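Local coordinates for protein chitooligosaccharide oxidase (Gibberella zeae, PDB 6Y0R) that oxidises the C1 hydroxyl of chitooligosaccharides to the lactone with a bicovalently bound FAD, passing the electrons to molecular oxygen and releasing hydrogen peroxide, at residues R210-G213 and A214-G217; K388-P391 and S392-A395; G421-L424 and I425-L428. All blocks are in the same frame, centred on the assembly; numbering follows the deposited sequence.

Overall arrangement
Contacts 1 and 2 are neighbours: their centres lie about 15 Å apart, and Ala-395 packs against helix 203-212, whose end opens contact 1. Contact 3 is remote, its nearest atoms about 21 Å from contact 1 and about 22 Å from contact 2. Burial and chemistry change with place. Contact 1 is core, a backbone turn beside the FAD adenine, reinforced by an asparagine amide and a bridging water. Contact 2 is a surface turn in the loop between strands 371-378 and 403-411, built from prolines and an aspartate. Contact 3, partly buried, is regular helix 420-433, with leucines and isoleucine facing the seven-stranded sheet and asparagine and lysine on its exposed side.

Contact 1 (R210-G213 and A214-G217); sequences RGAG and ANFG. With FAD (flavin-adenine dinucleotide), chain B.
Asn-215 and Phe-216 both turn back on the carbonyl of Ala-212, one with its amide and the other with its ring. ND2 of Asn-215 donates to Ala-212 O at 3.0 Å with an N-H...O angle of 162°, and this oxygen lies close to the plane of the side-chain amide. The backbone N of Asn-215 reaches the same Ala-212 O at 3.3 Å from the same face of the carbonyl, closing a type I beta turn from Ala-212 to Asn-215. With CG beside its own backbone N (chi1 -79°), the Asn-215 side chain folds over the turn it closes; its OD1 is held by the backbone N of Ile-488.

The ring of Phe-216 comes obliquely to that carbonyl, CE2 lying 3.4 Å from Ala-212 O, while CB of Asn-215 sits 3.6 Å above the plane of the Phe-216 ring, over its centre. Leu-469 and Val-472 of helix 466-476 also pack on this ring. A water bridges three backbone groups: it donates to Gly-213 O (2.6 Å) and Gly-217 O and accepts from Phe-216 N.

The same two carbonyls meet the cofactor. Gly-213 O and Gly-217 O each approach adenine C2A at 3.5 Å, and Ala-214 CB lies 3.6 Å from ribose O3B. The turn after helix 203-212, through Gly-213, Ala-214 and Gly-217, thus forms part of the adenosine pocket of the PCMH-type FAD-binding domain.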
loop_
_atom_site.group_PDB
_atom_site.type_symbol
_atom_site.label_atom_id
_atom_site.label_comp_id
_atom_site.label_asym_id
_atom_site.label_seq_id
_atom_site.Cartn_x
_atom_site.Cartn_y
_atom_site.Cartn_z
ATOM N N ARG A 210 12.295 1.394 -4.107
ATOM C CA ARG A 210 11.396 0.282 -4.505
ATOM C C ARG A 210 11.132 -0.555 -3.255
ATOM O O ARG A 210 11.553 -1.706 -3.201
ATOM C CB ARG A 210 11.951 -0.485 -5.711
ATOM C CG ARG A 210 11.951 0.341 -6.999
ATOM C CD ARG A 210 12.362 -0.512 -8.185
ATOM N NE ARG A 210 13.766 -0.861 -7.967
ATOM C CZ ARG A 210 14.428 -1.892 -8.519
ATOM N NH1 ARG A 210 15.708 -2.088 -8.182
ATOM N NH2 ARG A 210 13.813 -2.746 -9.334
ATOM N N GLY A 211 10.474 0.049 -2.258
ATOM C CA GLY A 211 9.966 -0.691 -1.095
ATOM C C GLY A 211 10.161 0.072 0.197
ATOM O O GLY A 211 9.421 -0.218 1.197
ATOM N N ALA A 212 11.107 1.015 0.247
ATOM C CA ALA A 212 11.374 1.828 1.463
ATOM C C ALA A 212 11.525 3.289 1.055
ATOM O O ALA A 212 12.302 4.054 1.625
ATOM C CB ALA A 212 12.610 1.275 2.157
ATOM N N GLY A 213 10.710 3.707 0.090
ATOM C CA GLY A 213 10.914 4.982 -0.612
ATOM C C GLY A 213 10.530 6.245 0.136
ATOM O O GLY A 213 10.611 7.307 -0.512
ATOM N N ALA A 214 10.164 6.228 1.417
ATOM C CA ALA A 214 9.978 7.460 2.216
ATOM C C ALA A 214 11.312 7.940 2.822
ATOM O O ALA A 214 11.340 9.059 3.340
ATOM C CB ALA A 214 8.968 7.254 3.292
ATOM N N ASN A 215 12.359 7.136 2.709
ATOM C CA ASN A 215 13.574 7.278 3.578
ATOM C C ASN A 215 14.629 8.201 2.958
ATOM O O ASN A 215 15.559 8.556 3.704
ATOM C CB ASN A 215 14.211 5.914 3.865
ATOM C CG ASN A 215 13.471 5.162 4.936
ATOM O OD1 ASN A 215 13.600 5.505 6.098
ATOM N ND2 ASN A 215 12.643 4.193 4.556
ATOM N N PHE A 216 14.550 8.583 1.675
ATOM C CA PHE A 216 15.764 9.040 0.937
ATOM C C PHE A 216 15.554 10.411 0.304
ATOM O O PHE A 216 16.428 10.801 -0.492
ATOM C CB PHE A 216 16.195 7.984 -0.076
ATOM C CG PHE A 216 16.313 6.600 0.515
ATOM C CD1 PHE A 216 17.309 6.295 1.428
ATOM C CD2 PHE A 216 15.411 5.604 0.191
ATOM C CE1 PHE A 216 17.431 5.028 1.960
ATOM C CE2 PHE A 216 15.535 4.342 0.731
ATOM C CZ PHE A 216 16.519 4.057 1.637
ATOM N N GLY A 217 14.474 11.108 0.635
ATOM C CA GLY A 217 14.137 12.387 -0.012
ATOM C C GLY A 217 12.735 12.366 -0.583
ATOM O O GLY A 217 11.983 11.443 -0.295
HETATM P PA FAD B . 0.722 9.130 2.115
HETATM O O1A FAD B . 0.143 9.139 3.471
HETATM O O2A FAD B . 0.769 10.373 1.321
HETATM O O5B FAD B . 2.199 8.536 2.146
HETATM C C5B FAD B . 2.477 7.209 2.596
HETATM C C4B FAD B . 3.944 7.100 2.966
HETATM O O4B FAD B . 4.757 7.314 1.784
HETATM C C3B FAD B . 4.494 8.116 3.988
HETATM O O3B FAD B . 5.625 7.577 4.686
HETATM C C2B FAD B . 4.950 9.260 3.093
HETATM O O2B FAD B . 5.884 10.156 3.701
HETATM C C1B FAD B . 5.534 8.497 1.936
HETATM N N9A FAD B . 5.530 9.213 0.670
HETATM C C8A FAD B . 4.421 9.558 -0.059
HETATM N N7A FAD B . 4.730 10.211 -1.172
HETATM C C5A FAD B . 6.118 10.298 -1.152
HETATM C C6A FAD B . 7.043 10.876 -2.041
HETATM N N6A FAD B . 6.655 11.457 -3.179
HETATM N N1A FAD B . 8.367 10.827 -1.723
HETATM C C2A FAD B . 8.699 10.247 -0.553
HETATM N N3A FAD B . 7.917 9.646 0.350
HETATM C C4A FAD B . 6.619 9.707 -0.005
HETATM N N1 FAD B . -2.642 -0.747 -0.560
HETATM C C2 FAD B . -2.462 -1.743 -1.439
HETATM O O2 FAD B . -1.297 -2.252 -1.623
HETATM N N3 FAD B . -3.522 -2.194 -2.173
HETATM C C4 FAD B . -4.806 -1.684 -2.058
HETATM O O4 FAD B . -5.726 -2.129 -2.766
HETATM C C4X FAD B . -5.020 -0.625 -1.145
HETATM N N5 FAD B . -6.232 -0.071 -1.051
HETATM C C5X FAD B . -6.369 1.043 -0.254
HETATM C C6 FAD B . -7.627 1.700 -0.192
HETATM C C7 FAD B . -7.810 2.810 0.615
HETATM C C7M FAD B . -9.163 3.490 0.699
HETATM C C8 FAD B . -6.684 3.350 1.362
HETATM C C8M FAD B . -6.767 4.629 2.172
HETATM C C9 FAD B . -5.456 2.657 1.321
HETATM C C9A FAD B . -5.285 1.512 0.531
HETATM N N10 FAD B . -4.040 0.861 0.467
HETATM C C10 FAD B . -3.852 -0.216 -0.406
HETATM C "C1'" FAD B . -2.899 1.293 1.280
HETATM C "C2'" FAD B . -2.011 2.276 0.515
HETATM O "O2'" FAD B . -1.207 1.588 -0.445
HETATM C "C3'" FAD B . -1.137 2.984 1.517
HETATM O "O3'" FAD B . -2.037 3.672 2.416
HETATM C "C4'" FAD B . -0.189 3.950 0.803
HETATM O "O4'" FAD B . 1.018 4.161 1.557
HETATM C "C5'" FAD B . -0.894 5.257 0.575
HETATM O "O5'" FAD B . -0.112 6.125 -0.267
HETATM P P FAD B . -0.454 7.672 -0.231
HETATM O O1P FAD B . 0.452 8.372 -1.174
HETATM O O2P FAD B . -1.912 7.921 -0.364
HETATM O O3P FAD B . -0.125 8.014 1.318
HETATM O O HOH W 1 12.878 8.669 -0.615
#

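Contact 2 (K388-P391 and S392-A395); sequences KPKP and SDTA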
loop_
_atom_site.group_PDB
_atom_site.type_symbol
_atom_site.label_atom_id
_atom_site.label_comp_id
_atom_site.label_asym_id
_atom_site.label_seq_id
_atom_site.Cartn_x
_atom_site.Cartn_y
_atom_site.Cartn_z
ATOM N N LYS A 388 8.306 -13.631 -7.732
ATOM C CA LYS A 388 9.369 -13.991 -8.716
ATOM C C LYS A 388 10.712 -13.383 -8.312
ATOM O O LYS A 388 11.723 -14.103 -8.197
ATOM C CB LYS A 388 8.966 -13.622 -10.139
ATOM C CG LYS A 388 10.025 -13.982 -11.155
ATOM C CD LYS A 388 9.525 -13.786 -12.563
ATOM C CE LYS A 388 10.652 -13.754 -13.588
ATOM N NZ LYS A 388 11.456 -12.516 -13.531
ATOM N N PRO A 389 10.823 -12.070 -8.027
ATOM C CA PRO A 389 12.083 -11.510 -7.536
ATOM C C PRO A 389 12.525 -12.204 -6.249
ATOM O O PRO A 389 11.700 -12.606 -5.480
ATOM C CB PRO A 389 11.800 -10.015 -7.322
ATOM C CG PRO A 389 10.584 -9.750 -8.176
ATOM C CD PRO A 389 9.785 -11.025 -8.091
ATOM N N LYS A 390 13.835 -12.279 -6.004
ATOM C CA LYS A 390 14.332 -12.712 -4.688
ATOM C C LYS A 390 14.075 -11.586 -3.695
ATOM O O LYS A 390 14.009 -10.450 -4.078
ATOM C CB LYS A 390 15.820 -12.971 -4.722
ATOM C CG LYS A 390 16.200 -14.236 -5.449
ATOM C CD LYS A 390 17.715 -14.414 -5.394
ATOM C CE LYS A 390 18.133 -15.776 -5.912
ATOM N NZ LYS A 390 19.556 -16.038 -5.588
ATOM N N PRO A 391 13.993 -11.902 -2.395
ATOM C CA PRO A 391 13.837 -10.876 -1.369
ATOM C C PRO A 391 14.825 -9.707 -1.451
ATOM O O PRO A 391 14.439 -8.553 -1.173
ATOM C CB PRO A 391 14.024 -11.682 -0.075
ATOM C CG PRO A 391 13.506 -13.084 -0.424
ATOM C CD PRO A 391 13.923 -13.277 -1.855
ATOM N N SER A 392 16.071 -9.939 -1.875
ATOM C CA SER A 392 17.107 -8.893 -1.904
ATOM C C SER A 392 17.090 -8.094 -3.209
ATOM O O SER A 392 17.839 -7.146 -3.314
ATOM C CB SER A 392 18.479 -9.526 -1.646
ATOM O OG SER A 392 18.726 -10.496 -2.638
ATOM N N ASP A 393 16.261 -8.445 -4.208
ATOM C CA ASP A 393 16.289 -7.753 -5.525
ATOM C C ASP A 393 15.773 -6.304 -5.454
ATOM O O ASP A 393 16.177 -5.446 -6.258
ATOM C CB ASP A 393 15.519 -8.563 -6.559
ATOM C CG ASP A 393 16.207 -9.821 -7.047
ATOM O OD1 ASP A 393 17.432 -9.988 -6.788
ATOM O OD2 ASP A 393 15.504 -10.641 -7.678
ATOM N N THR A 394 14.843 -6.001 -4.534
ATOM C CA THR A 394 14.345 -4.637 -4.274
ATOM C C THR A 394 14.304 -4.491 -2.747
ATOM O O THR A 394 14.457 -5.507 -2.072
ATOM C CB THR A 394 12.941 -4.410 -4.846
ATOM O OG1 THR A 394 12.013 -5.302 -4.227
ATOM C CG2 THR A 394 12.882 -4.588 -6.356
ATOM N N ALA A 395 14.064 -3.289 -2.249
ATOM C CA ALA A 395 13.877 -3.092 -0.788
ATOM C C ALA A 395 12.651 -3.876 -0.304
ATOM O O ALA A 395 12.607 -4.244 0.879
ATOM C CB ALA A 395 13.754 -1.625 -0.500
HETATM O O HOH W 2 12.602 -8.019 -3.619
#
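From Lys-390 to Asp-393 the backbone makes a tight turn, bringing the two CA atoms to 5.4 Å. Asp-393 N donates to Lys-390 O at 3.0 Å and an N-H...O angle of 166°, approaching from above the carbonyl plane. Phi and psi at Pro-391 and Ser-392 are close to type I values, and the proline ring restricts phi at the first of them. The turn lies in the loop joining strands 371-378 and 403-411, next to each other in the seven-stranded antiparallel sheet.

Asp-393 answers the backbone bond with its side chain. OD2 accepts from Lys-390 N at 2.9 Å, so both polar backbone groups of Lys-390 are tied to one residue. With CG beside the backbone N and anti to the carbonyl carbon (chi1 -74°), the carboxylate swings back over the start of the turn, and Lys-390 N meets it from above its plane. The same oxygen rests 3.5 Å from Pro-389 CA, while CB of Asp-393 lies 4.1 Å from Pro-389 CB. The Lys-390 chain runs out extended, and its ammonium does not touch the acid.

Turn and following loop are tied to their surroundings: Pro-391 O and Ala-395 O both accept from ND2 of Asn-465, and Ser-392 O from Trp-207 of helix 203-212. Thr-394 OG1 is bonded to NH1 of Arg-399. A water links the two segments, lying 2.8 Å from Lys-390 O, to which it probably donates, and 2.8 Å from Thr-394 OG1, to which it is also hydrogen-bonded.

Contact 3 (G421-L424 and I425-L428); sequences GFNL and IKGL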
loop_
_atom_site.group_PDB
_atom_site.type_symbol
_atom_site.label_atom_id
_atom_site.label_comp_id
_atom_site.label_asym_id
_atom_site.label_seq_id
_atom_site.Cartn_x
_atom_site.Cartn_y
_atom_site.Cartn_z
ATOM N N GLY A 421 -9.722 -2.632 21.090
ATOM C CA GLY A 421 -9.552 -2.870 19.628
ATOM C C GLY A 421 -8.137 -3.265 19.257
ATOM O O GLY A 421 -7.942 -4.157 18.354
ATOM N N PHE A 422 -7.132 -2.656 19.888
ATOM C CA PHE A 422 -5.730 -3.079 19.707
ATOM C C PHE A 422 -5.586 -4.549 20.058
ATOM O O PHE A 422 -4.847 -5.274 19.350
ATOM C CB PHE A 422 -4.777 -2.221 20.552
ATOM C CG PHE A 422 -4.821 -0.743 20.262
ATOM C CD1 PHE A 422 -4.750 -0.260 18.965
ATOM C CD2 PHE A 422 -4.857 0.199 21.290
ATOM C CE1 PHE A 422 -4.756 1.090 18.687
ATOM C CE2 PHE A 422 -4.808 1.554 21.013
ATOM C CZ PHE A 422 -4.805 2.011 19.717
ATOM N N ASN A 423 -6.173 -4.992 21.189
ATOM C CA ASN A 423 -5.970 -6.390 21.634
ATOM C C ASN A 423 -6.754 -7.340 20.710
ATOM O O ASN A 423 -6.270 -8.448 20.474
ATOM C CB ASN A 423 -6.350 -6.626 23.098
ATOM C CG ASN A 423 -5.464 -7.688 23.729
ATOM O OD1 ASN A 423 -4.240 -7.543 23.755
ATOM N ND2 ASN A 423 -6.059 -8.754 24.239
ATOM N N LEU A 424 -7.888 -6.913 20.191
ATOM C CA LEU A 424 -8.696 -7.758 19.278
ATOM C C LEU A 424 -7.826 -8.038 18.047
ATOM O O LEU A 424 -7.705 -9.217 17.618
ATOM C CB LEU A 424 -9.948 -7.004 18.843
ATOM C CG LEU A 424 -10.747 -7.662 17.714
ATOM C CD1 LEU A 424 -11.257 -9.013 18.136
ATOM C CD2 LEU A 424 -11.886 -6.768 17.263
ATOM N N ILE A 425 -7.279 -6.970 17.456
ATOM C CA ILE A 425 -6.515 -7.132 16.175
ATOM C C ILE A 425 -5.207 -7.887 16.432
ATOM O O ILE A 425 -4.791 -8.736 15.584
ATOM C CB ILE A 425 -6.312 -5.754 15.528
ATOM C CG1 ILE A 425 -7.621 -5.156 15.020
ATOM C CG2 ILE A 425 -5.268 -5.791 14.411
ATOM C CD1 ILE A 425 -8.318 -5.981 13.977
ATOM N N LYS A 426 -4.497 -7.582 17.516
ATOM C CA LYS A 426 -3.294 -8.344 17.897
ATOM C C LYS A 426 -3.642 -9.830 18.027
ATOM O O LYS A 426 -2.874 -10.686 17.595
ATOM C CB LYS A 426 -2.714 -7.813 19.203
ATOM C CG LYS A 426 -1.414 -8.483 19.608
ATOM C CD LYS A 426 -0.725 -7.815 20.783
ATOM C CE LYS A 426 -1.610 -7.763 22.009
ATOM N NZ LYS A 426 -1.336 -8.866 22.961
ATOM N N GLY A 427 -4.777 -10.138 18.647
ATOM C CA GLY A 427 -5.155 -11.542 18.885
ATOM C C GLY A 427 -5.462 -12.238 17.560
ATOM O O GLY A 427 -4.997 -13.383 17.389
ATOM N N LEU A 428 -6.163 -11.560 16.660
ATOM C CA LEU A 428 -6.466 -12.095 15.294
ATOM C C LEU A 428 -5.151 -12.448 14.601
ATOM O O LEU A 428 -4.983 -13.570 14.053
ATOM C CB LEU A 428 -7.218 -11.039 14.488
ATOM C CG LEU A 428 -8.722 -11.162 14.342
ATOM C CD1 LEU A 428 -9.195 -9.964 13.522
ATOM C CD2 LEU A 428 -9.116 -12.492 13.680
#
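Ile-425 takes up the carbonyl of Gly-421, its N donating to Gly-421 O at 3.0 Å in a nearly straight bond. CG1 of the same isoleucine is placed alongside that oxygen, 3.5 Å from Gly-421 O, because it stands beside its own backbone N (chi1 -69°). The branched side chain then continues toward Tyr-340 and Ser-342 of strand 338-346.

Lys-426 comes next, its N bonded to Phe-422 O at 3.0 Å and its CB also leaning on that carbonyl. A bend further out (chi3 58°) turns the chain back along the exposed side, where it crosses the side chain of Asn-423 at a slant. CE comes to 3.2 Å from Asn-423 OD1, with NZ at 3.3 Å from the same oxygen.

These i to i+4 backbone bonds define an alpha helix, 420-433, laid against the seven-stranded antiparallel sheet beside helix 351-367. Its inward side carries Leu-424, which meets Trp-372 of strand 371-378, while at its start Phe-422 stacks edge-to-face on Tyr-340.

Gly-427 continues the bonding pattern by donating to Asn-423 O at 2.9 Å, through a more bent N-H...O angle of 148°. It presents no side chain over the carbonyls of Asn-423 and Leu-424.

Leu-428 binds Leu-424 O through its N, at 3.0 Å, and lays CB 3.7 Å from the same Leu-424 O. Its isobutyl group enters the layer between helix and sheet, touching Trp-372 and Leu-374 of strand 371-378 and Phe-360 and Val-361 of helix 351-367.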